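Local coordinates for protein glutaredoxin (Chlorella sorokiniana, PDB 4I2U) that binds glutathione on a thioredoxin fold and probably acts as a glutathione-dependent thiol-disulfide oxidoreductase in cell redox homeostasis, at residues V18-T23 with A56-Y61; V74-Q79 with R101-L106. All coordinates share one frame; numbering follows the deposited sequence.

Interaction 1. Residues V18-T23 with A56-Y61; sequences VIFSKT and AAIQDY. With GSH (glutathione), chain B.
The ammonium nitrogen of K22 is gripped from two sides: NZ donates to OE1 of Q59 at 2.8 Å and to carboxylate oxygen O31 of glutathione, also at 2.8 Å. The K22 chain is fully extended beyond CG, which carries its amine out from the end of strand 17-21 to meet the Q59 side chain arriving from the opposite direction off helix 55-66. NZ stands 37° out of the amide plane of Q59, above it, at a C=O...N angle of 113°. The other end of this amide points NE2 at O32 of glutathione, 2.8 Å away and nearly straight at 163°, so the two residues divide the glycine carboxylate between them. NE2 has a second acceptor in the backbone O of R69, which helps to fix the flip of the amide. A leucine in place of Q59 would probably leave O32 without this N-H donor and K22 NZ with one acceptor fewer. Beside the polar group, CG2 of I58 approaches CD2 of F20 obliquely at 4.1 Å, the two side chains crossing at about a right angle. Strand, helix and ligand thus meet at the glycine end of the glutathione pocket of a glutaredoxin with the thioredoxin fold.

Interaction 2. Residues V74-Q79 with R101-L106; sequences VFIDGQ and RNAGVL
D77 and A103 bring the two segments together, and their contact is one of van der Waals packing with no hydrogen bond between the segments. The methyl of A103 points at the turn and rests beside the D77 side chain, with CB of A103 3.9 Å from CB of D77. One carboxylate oxygen also lies against the backbone: D77 OD2 is 3.7 Å from CA of A103. The chi1 of D77, -147°, lies well away from a staggered value and turns the carboxylate over this alanine. On the apolar side, CG2 of I76 reaches CB of A103 at 4.3 Å, a looser touch; I76 also packs on L100 of helix 95-102 and on V17 of strand 17-21.

D77 sits in a chain reversal, and A103 lies near where a helix gives way to a loop. I76 to Q79 form a type I' turn, the tight hairpin connection between strands 73-76 and 79-82 of the thioredoxin fold, and I76 and Q79 pair through backbone bonds in both directions, I76 N to Q79 O and Q79 N to I76 O each measuring 2.9 Å. Facing it, helix 95-102 is closed by a Schellman motif, in which G104 has positive phi (83°) and its N bonds to R101 O at 3.0 Å. G78, likewise at positive phi, has backbone angles at which a CB would press on the preceding carbonyl oxygen.

Charge enters through K16, whose NZ donates to the carbonyl O of A103 and makes a long, weak ion pair with OD2 of D77.

Overall arrangement
From the N terminus, helix 3-14 leads into strand 17-21, whose end meets helix 55-66 in interaction 1; this closes a loop that holds helix 26-36 and strand 45-48. From strand 73-76, interaction 2 closes a second loop through strand 79-82 and helix 84-93 to the end of helix 95-102. The loops neither nest nor cross, and the contact centres lie about 19 Å apart on opposite sides of the chain's centre. The central sheet joins them: strands 17-21 and 73-76 are antiparallel neighbours, with V18 O 2.8 Å from F75 N and F20 packed against F75. Interaction 1 forms part of the glutathione site; interaction 2 packs the C-terminal helix end against the hairpin turn.

Interaction 1. Residues V18-T23 with A56-Y61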
loop_
_atom_site.group_PDB
_atom_site.type_symbol
_atom_site.label_atom_id
_atom_site.label_comp_id
_atom_site.label_asym_id
_atom_site.label_seq_id
_atom_site.Cartn_x
_atom_site.Cartn_y
_atom_site.Cartn_z
ATOM N N VAL A 18 -0.144 -3.087 2.588
ATOM C CA VAL A 18 -1.353 -2.837 1.820
ATOM C C VAL A 18 -1.096 -1.805 0.739
ATOM O O VAL A 18 -0.476 -0.766 0.994
ATOM C CB VAL A 18 -2.490 -2.336 2.748
ATOM C CG1 VAL A 18 -3.749 -2.010 1.958
ATOM C CG2 VAL A 18 -2.794 -3.377 3.816
ATOM N N ILE A 19 -1.587 -2.063 -0.460
ATOM C CA ILE A 19 -1.520 -1.084 -1.530
ATOM C C ILE A 19 -2.911 -0.942 -2.134
ATOM O O ILE A 19 -3.466 -1.908 -2.678
ATOM C CB ILE A 19 -0.434 -1.432 -2.572
ATOM C CG1 ILE A 19 -0.429 -0.378 -3.672
ATOM C CG2 ILE A 19 -0.589 -2.857 -3.141
ATOM C CD1 ILE A 19 0.825 -0.416 -4.538
ATOM N N PHE A 20 -3.505 0.235 -1.984
ATOM C CA PHE A 20 -4.749 0.546 -2.686
ATOM C C PHE A 20 -4.335 0.964 -4.076
ATOM O O PHE A 20 -3.496 1.851 -4.237
ATOM C CB PHE A 20 -5.523 1.647 -1.950
ATOM C CG PHE A 20 -6.025 1.197 -0.598
ATOM C CD1 PHE A 20 -5.273 1.397 0.543
ATOM C CD2 PHE A 20 -7.233 0.524 -0.472
ATOM C CE1 PHE A 20 -5.711 0.943 1.771
ATOM C CE2 PHE A 20 -7.677 0.065 0.747
ATOM C CZ PHE A 20 -6.928 0.265 1.873
ATOM N N SER A 21 -4.919 0.322 -5.076
ATOM C CA SER A 21 -4.383 0.272 -6.419
ATOM C C SER A 21 -5.497 0.365 -7.445
ATOM O O SER A 21 -6.672 0.270 -7.124
ATOM C CB SER A 21 -3.642 -1.077 -6.535
ATOM O OG SER A 21 -3.186 -1.371 -7.856
ATOM N N LYS A 22 -5.109 0.597 -8.697
ATOM C CA LYS A 22 -5.946 0.279 -9.853
ATOM C C LYS A 22 -5.102 -0.525 -10.811
ATOM O O LYS A 22 -3.901 -0.289 -10.955
ATOM C CB LYS A 22 -6.498 1.534 -10.527
ATOM C CG LYS A 22 -7.507 2.223 -9.650
ATOM C CD LYS A 22 -8.075 3.493 -10.215
ATOM C CE LYS A 22 -8.992 4.163 -9.209
ATOM N NZ LYS A 22 -9.606 5.389 -9.753
ATOM N N THR A 23 -5.716 -1.503 -11.455
ATOM C CA THR A 23 -4.967 -2.498 -12.231
ATOM C C THR A 23 -4.156 -1.902 -13.369
ATOM O O THR A 23 -3.104 -2.420 -13.730
ATOM C CB THR A 23 -5.879 -3.593 -12.806
ATOM O OG1 THR A 23 -6.865 -3.013 -13.651
ATOM C CG2 THR A 23 -6.535 -4.390 -11.686
ATOM N N ALA A 56 -14.640 4.399 -5.701
ATOM C CA ALA A 56 -14.609 5.856 -5.568
ATOM C C ALA A 56 -14.824 6.272 -4.118
ATOM O O ALA A 56 -14.202 7.235 -3.639
ATOM C CB ALA A 56 -15.638 6.491 -6.471
ATOM N N ALA A 57 -15.700 5.564 -3.416
ATOM C CA ALA A 57 -15.926 5.847 -1.999
ATOM C C ALA A 57 -14.675 5.551 -1.185
ATOM O O ALA A 57 -14.366 6.233 -0.200
ATOM C CB ALA A 57 -17.102 5.047 -1.463
ATOM N N ILE A 58 -13.970 4.491 -1.545
ATOM C CA ILE A 58 -12.726 4.171 -0.868
ATOM C C ILE A 58 -11.681 5.248 -1.135
ATOM O O ILE A 58 -10.978 5.683 -0.221
ATOM C CB ILE A 58 -12.224 2.768 -1.271
ATOM C CG1 ILE A 58 -13.170 1.715 -0.684
ATOM C CG2 ILE A 58 -10.799 2.534 -0.791
ATOM C CD1 ILE A 58 -12.987 0.353 -1.248
ATOM N N GLN A 59 -11.590 5.718 -2.371
ATOM C CA GLN A 59 -10.679 6.816 -2.663
ATOM C C GLN A 59 -11.038 8.066 -1.882
ATOM O O GLN A 59 -10.144 8.777 -1.435
ATOM C CB GLN A 59 -10.661 7.146 -4.145
ATOM C CG GLN A 59 -10.013 6.061 -4.995
ATOM C CD GLN A 59 -9.886 6.477 -6.449
ATOM O OE1 GLN A 59 -10.727 6.151 -7.286
ATOM N NE2 GLN A 59 -8.844 7.237 -6.757
ATOM N N ASP A 60 -12.331 8.341 -1.732
ATOM C CA ASP A 60 -12.781 9.477 -0.932
ATOM C C ASP A 60 -12.289 9.362 0.505
ATOM O O ASP A 60 -11.814 10.343 1.080
ATOM C CB ASP A 60 -14.310 9.548 -0.926
ATOM C CG ASP A 60 -14.895 10.040 -2.218
ATOM O OD1 ASP A 60 -14.156 10.619 -3.041
ATOM O OD2 ASP A 60 -16.128 9.864 -2.370
ATOM N N TYR A 61 -12.395 8.185 1.105
ATOM C CA TYR A 61 -11.891 8.036 2.453
ATOM C C TYR A 61 -10.379 8.150 2.466
ATOM O O TYR A 61 -9.802 8.709 3.402
ATOM C CB TYR A 61 -12.335 6.726 3.091
ATOM C CG TYR A 61 -11.771 6.590 4.483
ATOM C CD1 TYR A 61 -12.061 7.522 5.476
ATOM C CD2 TYR A 61 -10.906 5.554 4.789
ATOM C CE1 TYR A 61 -11.505 7.398 6.756
ATOM C CE2 TYR A 61 -10.347 5.424 6.054
ATOM C CZ TYR A 61 -10.653 6.347 7.035
ATOM O OH TYR A 61 -10.134 6.224 8.318
HETATM N N1 GSH B . 2.960 10.610 -8.518
HETATM C CA1 GSH B . 1.811 9.794 -8.098
HETATM C C1 GSH B . 2.373 8.544 -7.473
HETATM O O11 GSH B . 3.613 8.426 -7.428
HETATM O O12 GSH B . 1.606 7.674 -6.987
HETATM C CB1 GSH B . 0.925 9.550 -9.317
HETATM C CG1 GSH B . -0.360 8.797 -8.991
HETATM C CD1 GSH B . -1.457 9.099 -9.997
HETATM O OE1 GSH B . -1.672 10.243 -10.404
HETATM N N2 GSH B . -2.205 8.082 -10.383
HETATM C CA2 GSH B . -3.368 8.261 -11.258
HETATM C C2 GSH B . -4.641 8.506 -10.480
HETATM O O2 GSH B . -4.712 8.252 -9.288
HETATM C CB2 GSH B . -3.532 7.047 -12.174
HETATM S SG2 GSH B . -2.202 6.932 -13.402
HETATM N N3 GSH B . -5.653 9.049 -11.142
HETATM C CA3 GSH B . -6.855 9.456 -10.456
HETATM C C3 GSH B . -7.745 8.320 -10.014
HETATM O O31 GSH B . -7.568 7.157 -10.430
HETATM O O32 GSH B . -8.656 8.637 -9.213
#

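Interaction 2. Residues V74-Q79 with R101-L106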
loop_
_atom_site.group_PDB
_atom_site.type_symbol
_atom_site.label_atom_id
_atom_site.label_comp_id
_atom_site.label_asym_id
_atom_site.label_seq_id
_atom_site.Cartn_x
_atom_site.Cartn_y
_atom_site.Cartn_z
ATOM N N VAL A 74 -0.105 3.471 -0.276
ATOM C CA VAL A 74 0.607 2.334 0.312
ATOM C C VAL A 74 0.734 2.517 1.820
ATOM O O VAL A 74 1.080 3.609 2.307
ATOM C CB VAL A 74 1.990 2.193 -0.327
ATOM C CG1 VAL A 74 2.729 1.000 0.216
ATOM C CG2 VAL A 74 1.851 2.095 -1.852
ATOM N N PHE A 75 0.458 1.433 2.547
ATOM C CA PHE A 75 0.490 1.427 4.008
ATOM C C PHE A 75 1.338 0.260 4.506
ATOM O O PHE A 75 1.177 -0.883 4.044
ATOM C CB PHE A 75 -0.910 1.267 4.584
ATOM C CG PHE A 75 -1.841 2.391 4.289
ATOM C CD1 PHE A 75 -2.467 2.502 3.061
ATOM C CD2 PHE A 75 -2.131 3.316 5.275
ATOM C CE1 PHE A 75 -3.360 3.524 2.823
ATOM C CE2 PHE A 75 -3.017 4.345 5.031
ATOM C CZ PHE A 75 -3.644 4.441 3.812
ATOM N N ILE A 76 2.257 0.540 5.430
ATOM C CA ILE A 76 3.077 -0.483 6.062
ATOM C C ILE A 76 2.726 -0.484 7.541
ATOM O O ILE A 76 2.924 0.509 8.243
ATOM C CB ILE A 76 4.581 -0.182 5.902
ATOM C CG1 ILE A 76 4.969 0.048 4.435
ATOM C CG2 ILE A 76 5.391 -1.303 6.524
ATOM C CD1 ILE A 76 4.664 -1.108 3.488
ATOM N N ASP A 77 2.168 -1.583 8.010
ATOM C CA ASP A 77 1.730 -1.722 9.399
ATOM C C ASP A 77 0.822 -0.565 9.814
ATOM O O ASP A 77 0.891 -0.056 10.938
ATOM C CB ASP A 77 2.936 -1.829 10.335
ATOM C CG ASP A 77 2.679 -2.714 11.553
ATOM O OD1 ASP A 77 1.540 -3.210 11.720
ATOM O OD2 ASP A 77 3.638 -2.890 12.319
ATOM N N GLY A 78 -0.049 -0.153 8.908
ATOM C CA GLY A 78 -1.001 0.911 9.178
ATOM C C GLY A 78 -0.511 2.312 8.860
ATOM O O GLY A 78 -1.320 3.248 8.842
ATOM N N GLN A 79 0.782 2.473 8.578
ATOM C CA GLN A 79 1.360 3.779 8.311
ATOM C C GLN A 79 1.353 4.096 6.825
ATOM O O GLN A 79 1.987 3.391 6.022
ATOM C CB GLN A 79 2.789 3.835 8.834
ATOM C CG GLN A 79 3.422 5.178 8.611
ATOM C CD GLN A 79 4.824 5.273 9.157
ATOM O OE1 GLN A 79 5.415 4.284 9.612
ATOM N NE2 GLN A 79 5.364 6.481 9.146
ATOM N N ARG A 101 11.088 -4.559 8.161
ATOM C CA ARG A 101 11.676 -5.312 9.260
ATOM C C ARG A 101 10.992 -4.949 10.581
ATOM O O ARG A 101 10.676 -5.824 11.391
ATOM C CB ARG A 101 13.180 -5.068 9.350
ATOM C CG ARG A 101 13.956 -5.734 8.231
ATOM C CD ARG A 101 15.469 -5.790 8.466
ATOM N NE ARG A 101 16.056 -4.458 8.417
ATOM C CZ ARG A 101 16.588 -3.883 7.334
ATOM N NH1 ARG A 101 16.680 -4.510 6.165
ATOM N NH2 ARG A 101 17.050 -2.662 7.442
ATOM N N ASN A 102 10.724 -3.665 10.802
ATOM C CA ASN A 102 10.066 -3.265 12.041
ATOM C C ASN A 102 8.662 -3.860 12.141
ATOM O O ASN A 102 8.176 -4.151 13.245
ATOM C CB ASN A 102 9.979 -1.744 12.144
ATOM C CG ASN A 102 11.314 -1.098 12.418
ATOM O OD1 ASN A 102 12.275 -1.766 12.803
ATOM N ND2 ASN A 102 11.386 0.210 12.208
ATOM N N ALA A 103 8.015 -4.046 10.997
ATOM C CA ALA A 103 6.670 -4.601 10.943
ATOM C C ALA A 103 6.662 -6.115 11.087
ATOM O O ALA A 103 5.600 -6.721 11.203
ATOM C CB ALA A 103 5.992 -4.189 9.639
ATOM N N GLY A 104 7.842 -6.730 11.080
ATOM C CA GLY A 104 7.962 -8.159 11.285
ATOM C C GLY A 104 7.748 -9.019 10.052
ATOM O O GLY A 104 7.542 -10.224 10.170
ATOM N N VAL A 105 7.804 -8.425 8.869
ATOM C CA VAL A 105 7.539 -9.160 7.641
ATOM C C VAL A 105 8.757 -9.276 6.739
ATOM O O VAL A 105 8.655 -9.774 5.612
ATOM C CB VAL A 105 6.351 -8.542 6.834
ATOM C CG1 VAL A 105 5.079 -8.588 7.647
ATOM C CG2 VAL A 105 6.659 -7.123 6.363
ATOM N N LEU A 106 9.906 -8.824 7.237
ATOM C CA LEU A 106 11.161 -8.947 6.507
ATOM C C LEU A 106 12.250 -9.281 7.492
ATOM O O LEU A 106 12.388 -8.615 8.520
ATOM C CB LEU A 106 11.468 -7.638 5.768
ATOM C CG LEU A 106 12.793 -7.521 5.013
ATOM C CD1 LEU A 106 12.884 -8.582 3.918
ATOM C CD2 LEU A 106 12.937 -6.133 4.416
#